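Side-chain contacts in mitochondrial RNA-binding protein 2 (Trypanosoma brucei, PDB 2GIA), which forms with its partner MRP1 a guide-RNA-binding complex that acts as an RNA matchmaker in trypanosome mitochondrial RNA editing: residues 65-69 and 70-74; 96-99 and 100-103; 106-110 and 111-115; 172-175 and 176-180. One frame throughout, in Å; residues are numbered along the deposited sequence.

Contact 1: residues 65-69 and 70-74; sequences LHRDT and FVVLD
Leu65 faces Val72, and Arg67 faces Phe70, across a tight antiparallel hairpin whose reversal is a type I' beta turn from Arg67 to Phe70. Backbone bonds set the register. The Leu65–Val72 pair exchanges two hydrogen bonds, Leu65 N to Val72 O at 2.9 Å and the reciprocal Val72 N to Leu65 O. Arg67 and Phe70 do likewise, the Arg67 N to Phe70 O bond being the straighter at 166°. Asp68 and Thr69 take the positive phi angles that the turn demands, and Thr69 OG1 bonds to Asp68 O at 2.6 Å.

Apolar packing follows the same pairing. With CG of Leu65 lodged between its own N and carbonyl carbon (chi1 43°), the branch lies against Val72, CG to CB 3.8 Å, while CD2 reaches Asp74 OD2 at 3.6 Å; Asp74 OD1 is hydrogen-bonded to Ser94 OG of strand 89-97. Arg67 bends at chi3, which brings NH2 over the methyls of Val72, 3.9 Å from CG2. Phe70 turns back over the turn, with Arg67 O in the plane of its ring at the edge and CD2 3.0 Å from Asp68 O.

Aliphatic Leu65 and Val72 thus suit a buried cross-strand pair, while polar Asp68 and Thr69 suit the exposed turn.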
loop_
_atom_site.group_PDB
_atom_site.type_symbol
_atom_site.label_atom_id
_atom_site.label_comp_id
_atom_site.label_asym_id
_atom_site.label_seq_id
_atom_site.Cartn_x
_atom_site.Cartn_y
_atom_site.Cartn_z
ATOM N N LEU D 65 0.825 -17.134 9.591
ATOM C CA LEU D 65 2.184 -16.660 9.359
ATOM C C LEU D 65 2.689 -16.865 7.981
ATOM O O LEU D 65 2.072 -17.558 7.174
ATOM C CB LEU D 65 3.154 -17.309 10.346
ATOM C CG LEU D 65 3.054 -18.801 10.658
ATOM C CD1 LEU D 65 4.415 -19.428 10.568
ATOM C CD2 LEU D 65 2.518 -18.996 12.047
ATOM N N HIS D 66 3.823 -16.247 7.699
ATOM C CA HIS D 66 4.409 -16.371 6.389
ATOM C C HIS D 66 5.807 -16.941 6.543
ATOM O O HIS D 66 6.670 -16.348 7.192
ATOM C CB HIS D 66 4.444 -15.024 5.690
ATOM C CG HIS D 66 4.828 -15.127 4.251
ATOM N ND1 HIS D 66 6.057 -14.728 3.783
ATOM C CD2 HIS D 66 4.154 -15.622 3.183
ATOM C CE1 HIS D 66 6.130 -14.973 2.485
ATOM N NE2 HIS D 66 4.985 -15.514 2.096
ATOM N N ARG D 67 6.055 -18.100 5.941
ATOM C CA ARG D 67 7.369 -18.724 6.120
ATOM C C ARG D 67 7.776 -19.492 4.886
ATOM O O ARG D 67 6.999 -20.294 4.379
ATOM C CB ARG D 67 7.304 -19.660 7.346
ATOM C CG ARG D 67 8.665 -20.308 7.732
ATOM C CD ARG D 67 8.540 -21.095 9.043
ATOM N NE ARG D 67 7.505 -22.104 8.895
ATOM C CZ ARG D 67 6.649 -22.456 9.844
ATOM N NH1 ARG D 67 6.691 -21.886 11.040
ATOM N NH2 ARG D 67 5.732 -23.370 9.578
ATOM N N ASP D 68 8.960 -19.202 4.358
ATOM C CA ASP D 68 9.446 -19.913 3.165
ATOM C C ASP D 68 8.471 -19.956 2.003
ATOM O O ASP D 68 8.254 -21.037 1.441
ATOM C CB ASP D 68 9.792 -21.366 3.511
ATOM C CG ASP D 68 10.887 -21.477 4.534
ATOM O OD1 ASP D 68 11.940 -20.825 4.349
ATOM O OD2 ASP D 68 10.700 -22.225 5.518
ATOM N N THR D 69 7.894 -18.809 1.645
ATOM C CA THR D 69 6.919 -18.692 0.546
ATOM C C THR D 69 5.536 -19.318 0.811
ATOM O O THR D 69 4.648 -19.315 -0.068
ATOM C CB THR D 69 7.462 -19.252 -0.817
ATOM O OG1 THR D 69 7.234 -20.668 -0.905
ATOM C CG2 THR D 69 8.964 -18.949 -0.966
ATOM N N PHE D 70 5.338 -19.861 2.003
ATOM C CA PHE D 70 4.032 -20.427 2.333
ATOM C C PHE D 70 3.284 -19.543 3.327
ATOM O O PHE D 70 3.905 -18.926 4.190
ATOM C CB PHE D 70 4.176 -21.775 3.062
ATOM C CG PHE D 70 4.775 -22.869 2.229
ATOM C CD1 PHE D 70 3.957 -23.747 1.531
ATOM C CD2 PHE D 70 6.157 -23.026 2.160
ATOM C CE1 PHE D 70 4.506 -24.787 0.767
ATOM C CE2 PHE D 70 6.731 -24.062 1.392
ATOM C CZ PHE D 70 5.900 -24.940 0.698
ATOM N N VAL D 71 1.956 -19.547 3.241
ATOM C CA VAL D 71 1.152 -18.912 4.258
ATOM C C VAL D 71 0.826 -20.138 5.135
ATOM O O VAL D 71 0.316 -21.151 4.648
ATOM C CB VAL D 71 -0.164 -18.312 3.730
ATOM C CG1 VAL D 71 -1.123 -17.971 4.924
ATOM C CG2 VAL D 71 0.150 -16.997 2.982
ATOM N N VAL D 72 1.144 -20.048 6.414
ATOM C CA VAL D 72 0.874 -21.134 7.339
ATOM C C VAL D 72 -0.256 -20.795 8.318
ATOM O O VAL D 72 -0.281 -19.716 8.930
ATOM C CB VAL D 72 2.145 -21.453 8.136
ATOM C CG1 VAL D 72 1.960 -22.765 8.921
ATOM C CG2 VAL D 72 3.329 -21.526 7.192
ATOM N N LEU D 73 -1.195 -21.712 8.480
ATOM C CA LEU D 73 -2.271 -21.490 9.421
ATOM C C LEU D 73 -2.001 -22.446 10.602
ATOM O O LEU D 73 -2.045 -23.665 10.431
ATOM C CB LEU D 73 -3.622 -21.813 8.774
ATOM C CG LEU D 73 -3.854 -21.247 7.362
ATOM C CD1 LEU D 73 -5.228 -21.598 6.826
ATOM C CD2 LEU D 73 -3.697 -19.712 7.446
ATOM N N ASP D 74 -1.665 -21.900 11.772
ATOM C CA ASP D 74 -1.409 -22.730 12.967
ATOM C C ASP D 74 -2.611 -22.658 13.902
ATOM O O ASP D 74 -2.850 -21.630 14.562
ATOM C CB ASP D 74 -0.173 -22.258 13.729
ATOM C CG ASP D 74 1.131 -22.729 13.109
ATOM O OD1 ASP D 74 1.116 -23.533 12.174
ATOM O OD2 ASP D 74 2.203 -22.284 13.573
#

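Contact 2: residues 96-99 and 100-103; sequences MLPA and VYTA
Pro98 against Tyr101 is a local contact at a strand-to-helix junction, where strand 89-97 ends and the chain turns into helix 101-109. The reversal is a type I beta turn from Pro98 to Tyr101, closed by Tyr101 N donating to Pro98 O at 3.0 Å. One residue further on, Thr102 N bonds to Ala99 O at 3.1 Å, so the first bonds span three residues. A water takes up the next step: it donates to Ala99 O at 2.8 Å and accepts from Ala103 N at 2.9 Å, linking this carbonyl to the amide four residues on, the spacing of an alpha-helical bond.

The side chains of Pro98 and Tyr101 lie side by side and point the same way. Proline CD meets the edge of the phenol ring, in its plane, with CD 3.4 Å from CD2. Tyr101 is brought there by CG standing anti to its carbonyl carbon (chi1 -80°), which swings the ring back over the turn. Leu97 CB approaches the same ring obliquely, 4.3 Å from Tyr101 CD2, and Pro98 CB lies 4.2 Å from Val100 CG1.

Each residue fits its place. Proline has no amide hydrogen to give as the strand ends, and its CD methylene offers the tyrosine an apolar edge contact. Leu97 and Tyr101 both rest on Val118 of strand 116-119, and Thr102 packs on Leu180 and Leu184 of helix 170-187. Such a sheet-to-helix passage after four antiparallel strands is consistent with the Whirly-type fold of the MRP family, two four-stranded sheets each followed by a helix.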
loop_
_atom_site.group_PDB
_atom_site.type_symbol
_atom_site.label_atom_id
_atom_site.label_comp_id
_atom_site.label_asym_id
_atom_site.label_seq_id
_atom_site.Cartn_x
_atom_site.Cartn_y
_atom_site.Cartn_z
ATOM N N MET D 96 -0.279 -25.792 5.669
ATOM C CA MET D 96 0.620 -24.953 4.912
ATOM C C MET D 96 0.043 -24.753 3.547
ATOM O O MET D 96 -0.187 -25.706 2.821
ATOM C CB MET D 96 1.992 -25.576 4.825
ATOM C CG MET D 96 2.612 -25.811 6.178
ATOM S SD MET D 96 4.405 -25.882 5.993
ATOM C CE MET D 96 4.596 -27.072 4.627
ATOM N N LEU D 97 -0.201 -23.493 3.207
ATOM C CA LEU D 97 -0.776 -23.132 1.931
ATOM C C LEU D 97 0.310 -22.613 1.003
ATOM O O LEU D 97 0.974 -21.617 1.299
ATOM C CB LEU D 97 -1.812 -22.017 2.106
ATOM C CG LEU D 97 -2.932 -22.126 3.151
ATOM C CD1 LEU D 97 -3.645 -20.779 3.244
ATOM C CD2 LEU D 97 -3.911 -23.218 2.762
ATOM N N PRO D 98 0.489 -23.265 -0.149
ATOM C CA PRO D 98 1.484 -22.881 -1.153
ATOM C C PRO D 98 1.090 -21.501 -1.688
ATOM O O PRO D 98 -0.088 -21.111 -1.634
ATOM C CB PRO D 98 1.320 -23.939 -2.245
ATOM C CG PRO D 98 0.665 -25.077 -1.551
ATOM C CD PRO D 98 -0.284 -24.436 -0.587
ATOM N N ALA D 99 2.066 -20.813 -2.254
ATOM C CA ALA D 99 1.891 -19.476 -2.781
ATOM C C ALA D 99 0.737 -19.302 -3.743
ATOM O O ALA D 99 0.139 -18.235 -3.796
ATOM C CB ALA D 99 3.179 -19.005 -3.429
ATOM N N VAL D 100 0.406 -20.340 -4.500
ATOM C CA VAL D 100 -0.687 -20.215 -5.454
ATOM C C VAL D 100 -2.033 -19.903 -4.798
ATOM O O VAL D 100 -2.912 -19.324 -5.449
ATOM C CB VAL D 100 -0.823 -21.497 -6.323
ATOM C CG1 VAL D 100 -1.180 -22.692 -5.438
ATOM C CG2 VAL D 100 -1.883 -21.293 -7.396
ATOM N N TYR D 101 -2.224 -20.278 -3.533
ATOM C CA TYR D 101 -3.496 -19.982 -2.877
ATOM C C TYR D 101 -3.659 -18.512 -2.443
ATOM O O TYR D 101 -4.754 -18.089 -2.124
ATOM C CB TYR D 101 -3.661 -20.833 -1.620
ATOM C CG TYR D 101 -4.120 -22.238 -1.887
ATOM C CD1 TYR D 101 -5.395 -22.482 -2.408
ATOM C CD2 TYR D 101 -3.267 -23.323 -1.678
ATOM C CE1 TYR D 101 -5.818 -23.773 -2.733
ATOM C CE2 TYR D 101 -3.684 -24.641 -1.995
ATOM C CZ TYR D 101 -4.961 -24.846 -2.526
ATOM O OH TYR D 101 -5.390 -26.113 -2.871
ATOM N N THR D 102 -2.591 -17.730 -2.421
ATOM C CA THR D 102 -2.754 -16.359 -1.922
ATOM C C THR D 102 -3.787 -15.562 -2.683
ATOM O O THR D 102 -4.728 -14.977 -2.086
ATOM C CB THR D 102 -1.415 -15.636 -1.927
ATOM O OG1 THR D 102 -0.487 -16.444 -1.196
ATOM C CG2 THR D 102 -1.533 -14.224 -1.232
ATOM N N ALA D 103 -3.638 -15.533 -4.000
ATOM C CA ALA D 103 -4.571 -14.800 -4.826
ATOM C C ALA D 103 -5.990 -15.369 -4.736
ATOM O O ALA D 103 -6.948 -14.614 -4.898
ATOM C CB ALA D 103 -4.073 -14.790 -6.301
HETATM O O HOH W 1 -1.265 -16.409 -5.463
#

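Contact 3: residues 106-110 and 111-115; sequences LAVLE and GRSEK
Ser113 returns to the end of helix 101-109 and packs against Ala107 and Val108. Starting from its CB, the side chain first meets the methyl of Ala107, CB to CB 3.8 Å; the small side chains of alanine and serine let the loop lie close to the helix end. Because OG stands opposite the backbone N (chi1 153°), the hydroxyl then runs past Val108, reaching its CG2 methyl at 3.4 Å. There OG accepts a hydrogen bond from Lys115 N at 3.1 Å, an ST turn that curls the chain toward strand 116-119. The carbonyl oxygen of Ser113 receives a CA-H...O contact from Val108 CA.

Backbone hydrogen bonds close the helix end. Ala107 O accepts from both Arg112 N (2.9 Å) and Ser113 N (3.0 Å), the former arriving nearly along the C=O axis. Val108 O takes Gly111 N at 3.0 Å.

Beyond this, Arg112 and Glu110 are bridged through a water that accepts from Arg112 NE and donates to Glu110 OE1. Arg112 NH2 forms a salt bridge with Glu136 of an MRP1 chain, and Glu110 OE2 bonds His137 of that same chain. So this end of the helix also lies at the subunit interface.

Glycine suits position 111, where phi is positive (82°), a value it takes readily. The two backbone bonds back into the last turn, from Gly111 N and Arg112 N, make this a Schellman motif closing the helix.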
loop_
_atom_site.group_PDB
_atom_site.type_symbol
_atom_site.label_atom_id
_atom_site.label_comp_id
_atom_site.label_asym_id
_atom_site.label_seq_id
_atom_site.Cartn_x
_atom_site.Cartn_y
_atom_site.Cartn_z
ATOM N N LEU D 106 -7.408 -14.009 -1.563
ATOM C CA LEU D 106 -7.637 -12.576 -1.772
ATOM C C LEU D 106 -8.902 -12.384 -2.588
ATOM O O LEU D 106 -9.699 -11.456 -2.334
ATOM C CB LEU D 106 -6.409 -11.907 -2.483
ATOM C CG LEU D 106 -5.249 -11.679 -1.482
ATOM C CD1 LEU D 106 -3.965 -11.316 -2.264
ATOM C CD2 LEU D 106 -5.596 -10.550 -0.476
ATOM N N ALA D 107 -9.107 -13.253 -3.586
ATOM C CA ALA D 107 -10.292 -13.094 -4.420
ATOM C C ALA D 107 -11.580 -13.186 -3.591
ATOM O O ALA D 107 -12.556 -12.498 -3.894
ATOM C CB ALA D 107 -10.299 -14.122 -5.572
ATOM N N VAL D 108 -11.577 -14.012 -2.542
ATOM C CA VAL D 108 -12.758 -14.135 -1.693
ATOM C C VAL D 108 -12.886 -12.881 -0.809
ATOM O O VAL D 108 -13.956 -12.275 -0.740
ATOM C CB VAL D 108 -12.699 -15.428 -0.815
ATOM C CG1 VAL D 108 -13.857 -15.437 0.230
ATOM C CG2 VAL D 108 -12.789 -16.688 -1.735
ATOM N N LEU D 109 -11.787 -12.468 -0.176
ATOM C CA LEU D 109 -11.792 -11.282 0.684
ATOM C C LEU D 109 -12.203 -10.023 -0.087
ATOM O O LEU D 109 -12.849 -9.143 0.456
ATOM C CB LEU D 109 -10.376 -11.068 1.290
ATOM C CG LEU D 109 -9.959 -12.192 2.259
ATOM C CD1 LEU D 109 -8.444 -12.256 2.523
ATOM C CD2 LEU D 109 -10.680 -11.940 3.562
ATOM N N GLU D 110 -11.853 -9.961 -1.359
ATOM C CA GLU D 110 -12.142 -8.762 -2.142
ATOM C C GLU D 110 -13.474 -8.825 -2.866
ATOM O O GLU D 110 -13.796 -7.926 -3.626
ATOM C CB GLU D 110 -10.965 -8.459 -3.125
ATOM C CG GLU D 110 -9.664 -8.117 -2.377
ATOM C CD GLU D 110 -8.465 -8.070 -3.295
ATOM O OE1 GLU D 110 -8.679 -7.938 -4.515
ATOM O OE2 GLU D 110 -7.313 -8.154 -2.813
ATOM N N GLY D 111 -14.215 -9.911 -2.638
ATOM C CA GLY D 111 -15.553 -10.065 -3.200
ATOM C C GLY D 111 -15.699 -10.550 -4.620
ATOM O O GLY D 111 -16.790 -10.544 -5.163
ATOM N N ARG D 112 -14.612 -10.989 -5.225
ATOM C CA ARG D 112 -14.676 -11.450 -6.588
ATOM C C ARG D 112 -15.044 -12.935 -6.666
ATOM O O ARG D 112 -15.629 -13.377 -7.652
ATOM C CB ARG D 112 -13.327 -11.185 -7.283
ATOM C CG ARG D 112 -13.308 -11.549 -8.746
ATOM C CD ARG D 112 -11.920 -11.360 -9.339
ATOM N NE ARG D 112 -11.568 -9.956 -9.546
ATOM C CZ ARG D 112 -11.925 -9.276 -10.630
ATOM N NH1 ARG D 112 -12.651 -9.875 -11.572
ATOM N NH2 ARG D 112 -11.498 -8.037 -10.824
ATOM N N SER D 113 -14.731 -13.690 -5.616
ATOM C CA SER D 113 -15.012 -15.119 -5.590
ATOM C C SER D 113 -15.847 -15.455 -4.363
ATOM O O SER D 113 -15.708 -14.818 -3.307
ATOM C CB SER D 113 -13.701 -15.908 -5.583
ATOM O OG SER D 113 -13.860 -17.172 -4.974
ATOM N N GLU D 114 -16.740 -16.439 -4.491
ATOM C CA GLU D 114 -17.578 -16.772 -3.342
ATOM C C GLU D 114 -16.961 -17.874 -2.505
ATOM O O GLU D 114 -17.447 -18.179 -1.414
ATOM C CB GLU D 114 -18.991 -17.176 -3.795
ATOM C CG GLU D 114 -19.927 -15.990 -4.134
ATOM C CD GLU D 114 -20.007 -14.936 -3.015
ATOM O OE1 GLU D 114 -19.136 -14.042 -2.969
ATOM O OE2 GLU D 114 -20.929 -14.992 -2.172
ATOM N N LYS D 115 -15.890 -18.473 -3.002
ATOM C CA LYS D 115 -15.248 -19.541 -2.253
ATOM C C LYS D 115 -13.884 -19.974 -2.748
ATOM O O LYS D 115 -13.570 -19.864 -3.929
ATOM C CB LYS D 115 -16.157 -20.798 -2.230
ATOM C CG LYS D 115 -15.422 -22.067 -1.764
ATOM C CD LYS D 115 -16.380 -23.223 -1.434
ATOM C CE LYS D 115 -16.990 -23.866 -2.674
ATOM N NZ LYS D 115 -17.859 -22.939 -3.434
HETATM O O HOH W 2 -16.463 -12.960 -1.386
HETATM O O HOH W 3 -10.418 -8.024 -7.261
#

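Contact 4: residues 172-175 and 176-180; sequences ESLM and LQRFL
Arg178 holds its CG anti to its own carbonyl carbon (chi1 -61°), which sets the start of the chain back over the preceding turn of the helix, onto Leu174. CG then lies 3.4 Å from Leu174 O, and Leu174 CD1 comes within 4.3 Å of that same CG. Further bends at chi2 and chi3 carry the guanidinium alongside Gln177, whose own chain bends at chi2. Arg178 NH1 donates to Gln177 OE1 at 3.0 Å, on a lone pair of the amide oxygen and in the plane of its carbonyl.

All this sits on helix 170-187, with the regular alpha-helical pattern of bonds between residues four apart. Leu176 N to Glu172 O, Gln177 N to Ser173 O and Phe179 N to Met175 O measure 2.9 Å each; Arg178 N to Leu174 O is 3.0 Å.

The residue types follow the surroundings. Leu176 faces the chain's own core, packing on Leu109 and Phe168, while Phe179 meets Phe46 edge-to-face and also Phe147 and Phe149 of an MRP1 chain. Ser173 is small and polar, and its OG hydrogen-bonds the backbone carbonyl oxygen of Asp169. Gln177 NE2 is taken up by Glu110. Arg178 NE forms a salt bridge with Asp144 of that MRP1 chain, against which Leu174 and Met175 also pack through its Ala75, while Gln177 rests on His137 of the other MRP1 chain.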
loop_
_atom_site.group_PDB
_atom_site.type_symbol
_atom_site.label_atom_id
_atom_site.label_comp_id
_atom_site.label_asym_id
_atom_site.label_seq_id
_atom_site.Cartn_x
_atom_site.Cartn_y
_atom_site.Cartn_z
ATOM N N GLU D 172 -10.710 -8.832 11.737
ATOM C CA GLU D 172 -9.851 -9.984 11.433
ATOM C C GLU D 172 -9.736 -10.276 9.945
ATOM O O GLU D 172 -8.672 -10.711 9.470
ATOM C CB GLU D 172 -10.385 -11.222 12.205
ATOM C CG GLU D 172 -10.328 -10.966 13.714
ATOM C CD GLU D 172 -11.228 -11.919 14.570
ATOM O OE1 GLU D 172 -12.224 -12.464 14.047
ATOM O OE2 GLU D 172 -10.924 -12.093 15.768
ATOM N N SER D 173 -10.816 -10.038 9.205
ATOM C CA SER D 173 -10.831 -10.264 7.778
ATOM C C SER D 173 -9.957 -9.204 7.102
ATOM O O SER D 173 -9.215 -9.501 6.166
ATOM C CB SER D 173 -12.260 -10.143 7.247
ATOM O OG SER D 173 -13.053 -11.187 7.778
ATOM N N LEU D 174 -10.075 -7.962 7.573
ATOM C CA LEU D 174 -9.256 -6.866 7.028
ATOM C C LEU D 174 -7.796 -7.203 7.315
ATOM O O LEU D 174 -6.932 -7.035 6.466
ATOM C CB LEU D 174 -9.651 -5.550 7.725
ATOM C CG LEU D 174 -8.973 -4.267 7.249
ATOM C CD1 LEU D 174 -9.024 -4.203 5.726
ATOM C CD2 LEU D 174 -9.716 -3.045 7.853
ATOM N N MET D 175 -7.511 -7.685 8.524
ATOM C CA MET D 175 -6.148 -8.069 8.854
ATOM C C MET D 175 -5.634 -9.138 7.911
ATOM O O MET D 175 -4.506 -9.059 7.456
ATOM C CB MET D 175 -6.044 -8.592 10.285
ATOM C CG MET D 175 -6.201 -7.508 11.332
ATOM S SD MET D 175 -6.313 -8.185 13.032
ATOM C CE MET D 175 -4.653 -8.628 13.117
ATOM N N LEU D 176 -6.462 -10.139 7.610
ATOM C CA LEU D 176 -6.023 -11.200 6.704
ATOM C C LEU D 176 -5.814 -10.632 5.289
ATOM O O LEU D 176 -4.859 -11.003 4.619
ATOM C CB LEU D 176 -7.066 -12.347 6.684
ATOM C CG LEU D 176 -6.725 -13.532 5.763
ATOM C CD1 LEU D 176 -5.467 -14.260 6.274
ATOM C CD2 LEU D 176 -7.930 -14.481 5.697
ATOM N N GLN D 177 -6.693 -9.730 4.834
ATOM C CA GLN D 177 -6.520 -9.181 3.490
ATOM C C GLN D 177 -5.199 -8.385 3.396
ATOM O O GLN D 177 -4.481 -8.496 2.404
ATOM C CB GLN D 177 -7.749 -8.305 3.103
ATOM C CG GLN D 177 -7.916 -7.952 1.552
ATOM C CD GLN D 177 -6.944 -6.868 1.031
ATOM O OE1 GLN D 177 -6.483 -6.030 1.797
ATOM N NE2 GLN D 177 -6.664 -6.866 -0.294
ATOM N N ARG D 178 -4.874 -7.581 4.417
ATOM C CA ARG D 178 -3.608 -6.804 4.361
ATOM C C ARG D 178 -2.401 -7.732 4.490
ATOM O O ARG D 178 -1.366 -7.531 3.846
ATOM C CB ARG D 178 -3.569 -5.728 5.469
ATOM C CG ARG D 178 -4.720 -4.685 5.361
ATOM C CD ARG D 178 -4.952 -4.234 3.891
ATOM N NE ARG D 178 -3.780 -3.590 3.252
ATOM C CZ ARG D 178 -3.643 -3.405 1.930
ATOM N NH1 ARG D 178 -4.594 -3.829 1.084
ATOM N NH2 ARG D 178 -2.598 -2.723 1.448
ATOM N N PHE D 179 -2.522 -8.733 5.358
ATOM C CA PHE D 179 -1.437 -9.684 5.547
ATOM C C PHE D 179 -1.121 -10.409 4.233
ATOM O O PHE D 179 0.038 -10.478 3.830
ATOM C CB PHE D 179 -1.808 -10.722 6.621
ATOM C CG PHE D 179 -0.727 -11.772 6.830
ATOM C CD1 PHE D 179 -0.783 -12.988 6.150
ATOM C CD2 PHE D 179 0.326 -11.539 7.700
ATOM C CE1 PHE D 179 0.197 -13.956 6.351
ATOM C CE2 PHE D 179 1.324 -12.500 7.924
ATOM C CZ PHE D 179 1.257 -13.720 7.247
ATOM N N LEU D 180 -2.152 -10.947 3.576
ATOM C CA LEU D 180 -1.970 -11.639 2.307
ATOM C C LEU D 180 -1.462 -10.665 1.251
ATOM O O LEU D 180 -0.665 -11.038 0.380
ATOM C CB LEU D 180 -3.289 -12.258 1.814
ATOM C CG LEU D 180 -3.728 -13.437 2.709
ATOM C CD1 LEU D 180 -5.001 -14.005 2.200
ATOM C CD2 LEU D 180 -2.629 -14.523 2.758
#

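Overall arrangement
The four contacts follow one another along the chain. Contact 1 is the hairpin of strands 60-67 and 70-78, and contact 2 lies at the end of neighbouring strand 89-97; their centres are 9 Å apart, and Val71 O probably bonds Leu97 N. Helix 101-109 then joins contact 2 to contact 3, their centres 14 Å apart. Contact 4, on helix 170-187, touches the other three: Phe179 meets Leu65 and His66, Leu180 meets Thr102, and Leu106 of contact 3 packs on Leu180. Contacts 1 and 3 stay about 9 Å apart at their nearest atoms. Helix 170-187 therefore unites the first sheet with helix 101-109, and both helices also face MRP1.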